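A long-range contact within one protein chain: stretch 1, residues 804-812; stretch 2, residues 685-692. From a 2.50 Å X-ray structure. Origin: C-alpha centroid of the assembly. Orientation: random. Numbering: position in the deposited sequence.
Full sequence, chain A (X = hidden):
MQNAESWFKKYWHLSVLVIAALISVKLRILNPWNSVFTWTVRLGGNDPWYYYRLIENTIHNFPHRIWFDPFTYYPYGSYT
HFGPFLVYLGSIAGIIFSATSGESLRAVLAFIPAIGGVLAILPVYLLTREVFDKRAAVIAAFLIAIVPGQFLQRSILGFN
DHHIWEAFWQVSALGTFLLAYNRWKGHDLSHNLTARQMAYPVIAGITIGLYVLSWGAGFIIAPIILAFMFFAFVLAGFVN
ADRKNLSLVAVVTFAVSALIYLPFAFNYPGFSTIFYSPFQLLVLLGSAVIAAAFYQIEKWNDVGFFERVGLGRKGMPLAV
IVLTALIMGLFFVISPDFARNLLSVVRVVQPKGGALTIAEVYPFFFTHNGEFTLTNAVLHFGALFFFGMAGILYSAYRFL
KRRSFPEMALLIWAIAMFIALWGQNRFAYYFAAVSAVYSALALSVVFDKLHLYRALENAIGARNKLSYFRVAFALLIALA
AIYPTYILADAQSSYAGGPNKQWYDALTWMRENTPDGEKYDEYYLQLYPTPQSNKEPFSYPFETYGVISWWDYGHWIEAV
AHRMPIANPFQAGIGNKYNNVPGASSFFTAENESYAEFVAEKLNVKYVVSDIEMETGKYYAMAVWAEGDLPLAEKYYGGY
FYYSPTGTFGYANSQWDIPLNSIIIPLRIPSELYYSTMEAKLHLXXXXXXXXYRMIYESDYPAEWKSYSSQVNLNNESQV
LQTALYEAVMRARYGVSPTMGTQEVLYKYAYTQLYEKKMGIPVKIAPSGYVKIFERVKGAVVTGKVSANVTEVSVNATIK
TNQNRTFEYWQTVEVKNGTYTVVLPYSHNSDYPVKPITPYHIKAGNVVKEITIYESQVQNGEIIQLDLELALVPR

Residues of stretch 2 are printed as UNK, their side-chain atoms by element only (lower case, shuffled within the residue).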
ATOM      1  N   ASN A 804     -29.600   9.022  11.296  1.00 54.30           N
ATOM      2  CA  ASN A 804     -31.026   8.836  11.540  1.00 59.99           C
ATOM      3  C   ASN A 804     -31.520   7.518  10.955  1.00 57.18           C
ATOM      4  O   ASN A 804     -32.539   7.466  10.256  1.00 60.44           O
ATOM      5  CB  ASN A 804     -31.841  10.044  11.040  1.00 65.72           C
ATOM      6  CG  ASN A 804     -31.443  11.352  11.736  1.00 73.18           C
ATOM      7  OD1 ASN A 804     -31.077  11.362  12.915  1.00 73.16           O
ATOM      8  ND2 ASN A 804     -31.500  12.457  10.997  1.00 77.56           N
ATOM      9  N   ARG A 805     -30.755   6.465  11.234  1.00 47.01           N
ATOM     10  CA  ARG A 805     -31.118   5.090  10.903  1.00 40.13           C
ATOM     11  C   ARG A 805     -31.298   4.341  12.209  1.00 45.17           C
ATOM     12  O   ARG A 805     -30.576   4.601  13.181  1.00 52.68           O
ATOM     13  CB  ARG A 805     -30.012   4.432  10.082  1.00 33.25           C
ATOM     14  CG  ARG A 805     -30.166   2.929   9.891  1.00 37.75           C
ATOM     15  CD  ARG A 805     -29.068   2.386   8.975  1.00 38.85           C
ATOM     16  NE  ARG A 805     -27.750   2.393   9.607  1.00 34.22           N
ATOM     17  CZ  ARG A 805     -27.254   1.378  10.315  1.00 40.79           C
ATOM     18  NH1 ARG A 805     -27.964   0.271  10.473  1.00 29.07           N
ATOM     19  NH2 ARG A 805     -26.048   1.467  10.868  1.00 46.80           N
ATOM     20  N   THR A 806     -32.263   3.427  12.251  1.00 45.62           N
ATOM     21  CA  THR A 806     -32.475   2.623  13.451  1.00 46.85           C
ATOM     22  C   THR A 806     -32.201   1.136  13.229  1.00 45.46           C
ATOM     23  O   THR A 806     -32.246   0.636  12.103  1.00 42.73           O
ATOM     24  CB  THR A 806     -33.887   2.815  14.028  1.00 47.12           C
ATOM     25  OG1 THR A 806     -34.858   2.359  13.077  1.00 53.72           O
ATOM     26  CG2 THR A 806     -34.125   4.278  14.359  1.00 43.25           C
ATOM     27  N   PHE A 807     -31.912   0.439  14.322  1.00 40.85           N
ATOM     28  CA  PHE A 807     -31.788  -1.012  14.306  1.00 40.26           C
ATOM     29  C   PHE A 807     -32.043  -1.457  15.723  1.00 44.16           C
ATOM     30  O   PHE A 807     -31.988  -0.637  16.645  1.00 49.84           O
ATOM     31  CB  PHE A 807     -30.393  -1.474  13.830  1.00 42.46           C
ATOM     32  CG  PHE A 807     -29.248  -0.972  14.681  1.00 43.24           C
ATOM     33  CD1 PHE A 807     -28.509   0.144  14.280  1.00 44.16           C
ATOM     34  CD2 PHE A 807     -28.906  -1.605  15.875  1.00 41.25           C
ATOM     35  CE1 PHE A 807     -27.446   0.627  15.059  1.00 40.22           C
ATOM     36  CE2 PHE A 807     -27.841  -1.128  16.659  1.00 42.33           C
ATOM     37  CZ  PHE A 807     -27.111  -0.007  16.239  1.00 38.18           C
ATOM     38  N   GLU A 808     -32.324  -2.741  15.910  1.00 48.38           N
ATOM     39  CA  GLU A 808     -32.580  -3.257  17.248  1.00 43.39           C
ATOM     40  C   GLU A 808     -31.333  -3.889  17.847  1.00 44.91           C
ATOM     41  O   GLU A 808     -30.675  -4.719  17.202  1.00 50.45           O
ATOM     42  CB  GLU A 808     -33.727  -4.274  17.218  1.00 46.62           C
ATOM     43  CG  GLU A 808     -35.094  -3.653  16.979  1.00 56.32           C
ATOM     44  CD  GLU A 808     -35.463  -2.638  18.049  1.00 61.99           C
ATOM     45  OE1 GLU A 808     -35.418  -2.977  19.257  1.00 60.87           O
ATOM     46  OE2 GLU A 808     -35.782  -1.490  17.674  1.00 61.36           O
ATOM     47  N   TYR A 809     -30.990  -3.479  19.068  1.00 41.48           N
ATOM     48  CA  TYR A 809     -30.009  -4.210  19.858  1.00 40.87           C
ATOM     49  C   TYR A 809     -30.740  -5.345  20.565  1.00 46.81           C
ATOM     50  O   TYR A 809     -31.768  -5.127  21.212  1.00 47.27           O
ATOM     51  CB  TYR A 809     -29.329  -3.309  20.899  1.00 43.40           C
ATOM     52  CG  TYR A 809     -28.404  -4.082  21.830  1.00 49.99           C
ATOM     53  CD1 TYR A 809     -27.081  -4.313  21.484  1.00 48.47           C
ATOM     54  CD2 TYR A 809     -28.859  -4.599  23.046  1.00 47.56           C
ATOM     55  CE1 TYR A 809     -26.226  -5.031  22.321  1.00 44.36           C
ATOM     56  CE2 TYR A 809     -28.006  -5.321  23.889  1.00 47.07           C
ATOM     57  CZ  TYR A 809     -26.692  -5.528  23.516  1.00 46.66           C
ATOM     58  OH  TYR A 809     -25.831  -6.234  24.326  1.00 47.42           O
ATOM     59  N   TRP A 810     -30.214  -6.557  20.439  1.00 54.34           N
ATOM     60  CA  TRP A 810     -30.771  -7.711  21.140  1.00 58.17           C
ATOM     61  C   TRP A 810     -29.662  -8.481  21.833  1.00 56.15           C
ATOM     62  O   TRP A 810     -28.562  -8.597  21.301  1.00 57.27           O
ATOM     63  CB  TRP A 810     -31.451  -8.660  20.154  1.00 54.60           C
ATOM     64  CG  TRP A 810     -32.840  -8.280  19.751  1.00 57.62           C
ATOM     65  CD1 TRP A 810     -33.221  -7.624  18.611  1.00 57.37           C
ATOM     66  CD2 TRP A 810     -34.046  -8.562  20.473  1.00 59.08           C
ATOM     67  NE1 TRP A 810     -34.586  -7.475  18.585  1.00 61.09           N
ATOM     68  CE2 TRP A 810     -35.117  -8.041  19.716  1.00 59.31           C
ATOM     69  CE3 TRP A 810     -34.321  -9.203  21.686  1.00 58.49           C
ATOM     70  CZ2 TRP A 810     -36.448  -8.140  20.139  1.00 50.52           C
ATOM     71  CZ3 TRP A 810     -35.644  -9.299  22.104  1.00 58.09           C
ATOM     72  CH2 TRP A 810     -36.688  -8.772  21.332  1.00 51.65           C
ATOM     73  N   GLN A 811     -29.952  -9.011  23.012  1.00 51.15           N
ATOM     74  CA  GLN A 811     -29.084 -10.015  23.610  1.00 58.60           C
ATOM     75  C   GLN A 811     -29.969 -10.984  24.374  1.00 62.73           C
ATOM     76  O   GLN A 811     -30.933 -10.562  25.017  1.00 63.13           O
ATOM     77  CB  GLN A 811     -28.034  -9.390  24.537  1.00 58.94           C
ATOM     78  CG  GLN A 811     -26.992 -10.391  25.029  1.00 61.35           C
ATOM     79  CD  GLN A 811     -26.020  -9.787  26.026  1.00 69.64           C
ATOM     80  OE1 GLN A 811     -25.932  -8.566  26.167  1.00 72.20           O
ATOM     81  NE2 GLN A 811     -25.290 -10.643  26.731  1.00 72.42           N
ATOM     82  N   THR A 812     -29.668 -12.277  24.278  1.00 65.01           N
ATOM     83  CA  THR A 812     -30.435 -13.284  25.005  1.00 67.14           C
ATOM     84  C   THR A 812     -29.506 -14.128  25.857  1.00 68.25           C
ATOM     85  O   THR A 812     -28.461 -14.594  25.393  1.00 65.21           O
ATOM     86  CB  THR A 812     -31.289 -14.173  24.080  1.00 66.33           C
ATOM     87  OG1 THR A 812     -32.349 -13.393  23.523  1.00 69.26           O
ATOM     88  CG2 THR A 812     -31.916 -15.317  24.866  1.00 68.97           C
ATOM     89  N   UNK A 685     -24.796  -6.879  11.760  1.00 39.17           N
ATOM     90  CA  UNK A 685     -25.812  -6.779  12.809  1.00 37.49           C
ATOM     91  C   UNK A 685     -25.703  -5.501  13.655  1.00 38.74           C
ATOM     92  O   UNK A 685     -26.421  -5.358  14.651  1.00 39.58           O
ATOM     93  c   UNK A 685     -27.603 -10.882  11.983  1.00 43.46           C
ATOM     94  c   UNK A 685     -26.558 -11.709  11.641  1.00 41.47           C
ATOM     95  c   UNK A 685     -25.776  -8.027  13.717  1.00 39.16           C
ATOM     96  c   UNK A 685     -25.014 -10.162  12.637  1.00 40.55           C
ATOM     97  c   UNK A 685     -27.348  -9.690  12.655  1.00 45.27           C
ATOM     98  c   UNK A 685     -25.260 -11.350  11.968  1.00 41.41           C
ATOM     99  c   UNK A 685     -26.049  -9.320  12.988  1.00 41.67           C
ATOM    100  N   UNK A 686     -24.810  -4.587  13.265  1.00 37.04           N
ATOM    101  CA  UNK A 686     -24.660  -3.302  13.951  1.00 33.80           C
ATOM    102  C   UNK A 686     -24.299  -3.476  15.418  1.00 33.05           C
ATOM    103  O   UNK A 686     -24.605  -2.637  16.262  1.00 36.57           O
ATOM    104  o   UNK A 686     -25.099  -1.521  11.714  1.00 33.94           O
ATOM    105  c   UNK A 686     -25.933  -2.433  13.770  1.00 26.89           C
ATOM    106  c   UNK A 686     -26.112  -1.955  12.319  1.00 37.43           C
ATOM    107  o   UNK A 686     -27.241  -2.071  11.773  1.00 40.88           O
ATOM    108  N   UNK A 687     -23.646  -4.591  15.705  1.00 35.66           N
ATOM    109  CA  UNK A 687     -23.159  -4.874  17.037  1.00 31.46           C
ATOM    110  C   UNK A 687     -24.185  -5.551  17.914  1.00 37.38           C
ATOM    111  O   UNK A 687     -23.966  -5.709  19.113  1.00 43.96           O
ATOM    112  N   UNK A 688     -25.303  -5.962  17.329  1.00 37.64           N
ATOM    113  CA  UNK A 688     -26.356  -6.612  18.114  1.00 40.49           C
ATOM    114  C   UNK A 688     -25.879  -7.962  18.653  1.00 44.89           C
ATOM    115  O   UNK A 688     -25.237  -8.735  17.934  1.00 47.12           O
ATOM    116  o   UNK A 688     -28.719  -7.181  18.052  1.00 48.21           O
ATOM    117  c   UNK A 688     -27.617  -6.797  17.257  1.00 39.72           C
ATOM    118  N   UNK A 689     -26.180  -8.252  19.918  1.00 44.87           N
ATOM    119  CA  UNK A 689     -25.781  -9.526  20.504  1.00 42.70           C
ATOM    120  C   UNK A 689     -24.558  -9.422  21.392  1.00 46.49           C
ATOM    121  O   UNK A 689     -24.414 -10.196  22.339  1.00 49.35           O
ATOM    122  N   UNK A 690     -23.691  -8.451  21.088  1.00 44.86           N
ATOM    123  CA  UNK A 690     -22.416  -8.249  21.793  1.00 43.81           C
ATOM    124  C   UNK A 690     -22.560  -7.516  23.133  1.00 43.91           C
ATOM    125  O   UNK A 690     -23.406  -6.623  23.280  1.00 41.29           O
ATOM    126  c   UNK A 690     -21.446  -7.475  20.897  1.00 41.29           C
ATOM    127  c   UNK A 690     -21.107  -8.129  19.568  1.00 35.07           C
ATOM    128  c   UNK A 690     -20.236  -9.351  19.823  1.00 31.51           C
ATOM    129  c   UNK A 690     -20.378  -7.119  18.672  1.00 36.30           C
ATOM    130  N   UNK A 691     -21.710  -7.879  24.094  1.00 46.63           N
ATOM    131  CA  UNK A 691     -21.789  -7.345  25.455  1.00 45.32           C
ATOM    132  C   UNK A 691     -20.885  -6.150  25.698  1.00 45.55           C
ATOM    133  O   UNK A 691     -21.204  -5.281  26.511  1.00 45.66           O
ATOM    134  c   UNK A 691     -21.439  -8.435  26.463  1.00 43.96           C
ATOM    135  o   UNK A 691     -22.476  -9.374  26.554  1.00 50.56           O
ATOM    136  N   UNK A 692     -19.762  -6.119  24.983  1.00 40.80           N
ATOM    137  CA  UNK A 692     -18.660  -5.213  25.276  1.00 39.60           C
ATOM    138  C   UNK A 692     -18.375  -4.224  24.154  1.00 41.32           C
ATOM    139  O   UNK A 692     -17.315  -3.601  24.129  1.00 41.68           O
ATOM    140  c   UNK A 692     -17.542  -6.977  26.709  1.00 48.85           C
ATOM    141  c   UNK A 692     -17.746  -7.600  28.812  1.00 51.76           C
ATOM    142  c   UNK A 692     -17.666  -8.324  26.742  1.00 43.12           C
ATOM    143  n   UNK A 692     -17.791  -8.686  28.061  1.00 50.48           N
ATOM    144  n   UNK A 692     -17.602  -6.552  28.020  1.00 51.49           N
ATOM    145  c   UNK A 692     -17.394  -6.027  25.561  1.00 42.48           C
TER
HETATM  146  O   HOH W   1     -30.897  -7.164  16.038  1.00 48.12           O

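Position 685 carries seven side-chain carbons: one, then a ring of six. There is no oxygen on the ring, so it is not a tyrosine. CA-to-CB points away from stretch 1, and its nearest side-chain atom, CB, is 6.9 Å from Glu-808 O. This is Phe-685. Its part here is in the backbone, where it opens a type I' turn that ends at position 688.

Position 686 has two carbons, the second carrying two oxygens. That is a short carboxylate, and CA-to-CB points toward stretch 1. The oxygens approach the edge of the Arg-805 guanidinium, one of them near its plane. CB lies 3.4 Å from the centroid of the Phe-807 ring, almost on the ring normal, a CH-pi contact over one face. The residue is Asp-686. Arg-805 NH1 donates to Asp-686 OD2 at 2.8 Å, and Arg-805 NH2 donates to Asp-686 OD1 at 3.2 Å. The two bonds belong to a salt bridge.

Position 687 has no side-chain atoms. Phi is 87° and psi 9°. A CB at these angles would be jammed against the carbonyl oxygen of Asp-686, which by itself calls for glycine. Stretch 1 leaves room there, so it does not set the choice. This is Gly-687.

Position 688 has one carbon and one oxygen. The oxygen is 2.9 Å from the backbone N of Trp-810. A single unbranched hydroxyl means Ser-688, with chi1 in t. Trp-810 N donates to Ser-688 OG. A water also bonds to Ser-688 OG at 3.0 Å, and the same water donates to Glu-808 O at 2.7 Å. The turn closes through Ser-688 N to Phe-685 O at 3.0 Å.

Position 689 is again bare. Phi is 101° and psi -29°, and a CB would meet the carbonyl oxygen of Ser-688. It is Gly-689. Its backbone lies close to the strand: Gly-689 CA is 3.0 Å from Trp-810 O, a CA-H...O contact.

Position 690 has four carbons, forked at the second. That pattern is leucine, Leu-690. CA-to-CB points away from stretch 1, so the backbone makes the link: Tyr-809 OH donates to Leu-690 O at 2.7 Å. A weak bond from Leu-690 N to Gly-687 O, 3.4 Å, accompanies a type II turn.

Position 691 has one carbon and one oxygen, with CA-to-CB sideways. Its side chain lies near that of Gln-811. This is Ser-691, with chi1 in m.

Position 692 has one carbon and a five-membered ring of three carbons and two nitrogens. An imidazole identifies His-692. CA-to-CB points away, and the residue makes no contact with stretch 1.

The contact sets two overlapping turns against a strand and buries 447 Å² over both sides. At one end Asp-686 pairs its charge with Arg-805 and rests its CB on Phe-807. Further along, Ser-688 accepts from the strand backbone, the bare glycine backbone at 689 comes close to it, and Tyr-809 reaches a carbonyl.

Stretch 2 685-692: FDGSGLSH
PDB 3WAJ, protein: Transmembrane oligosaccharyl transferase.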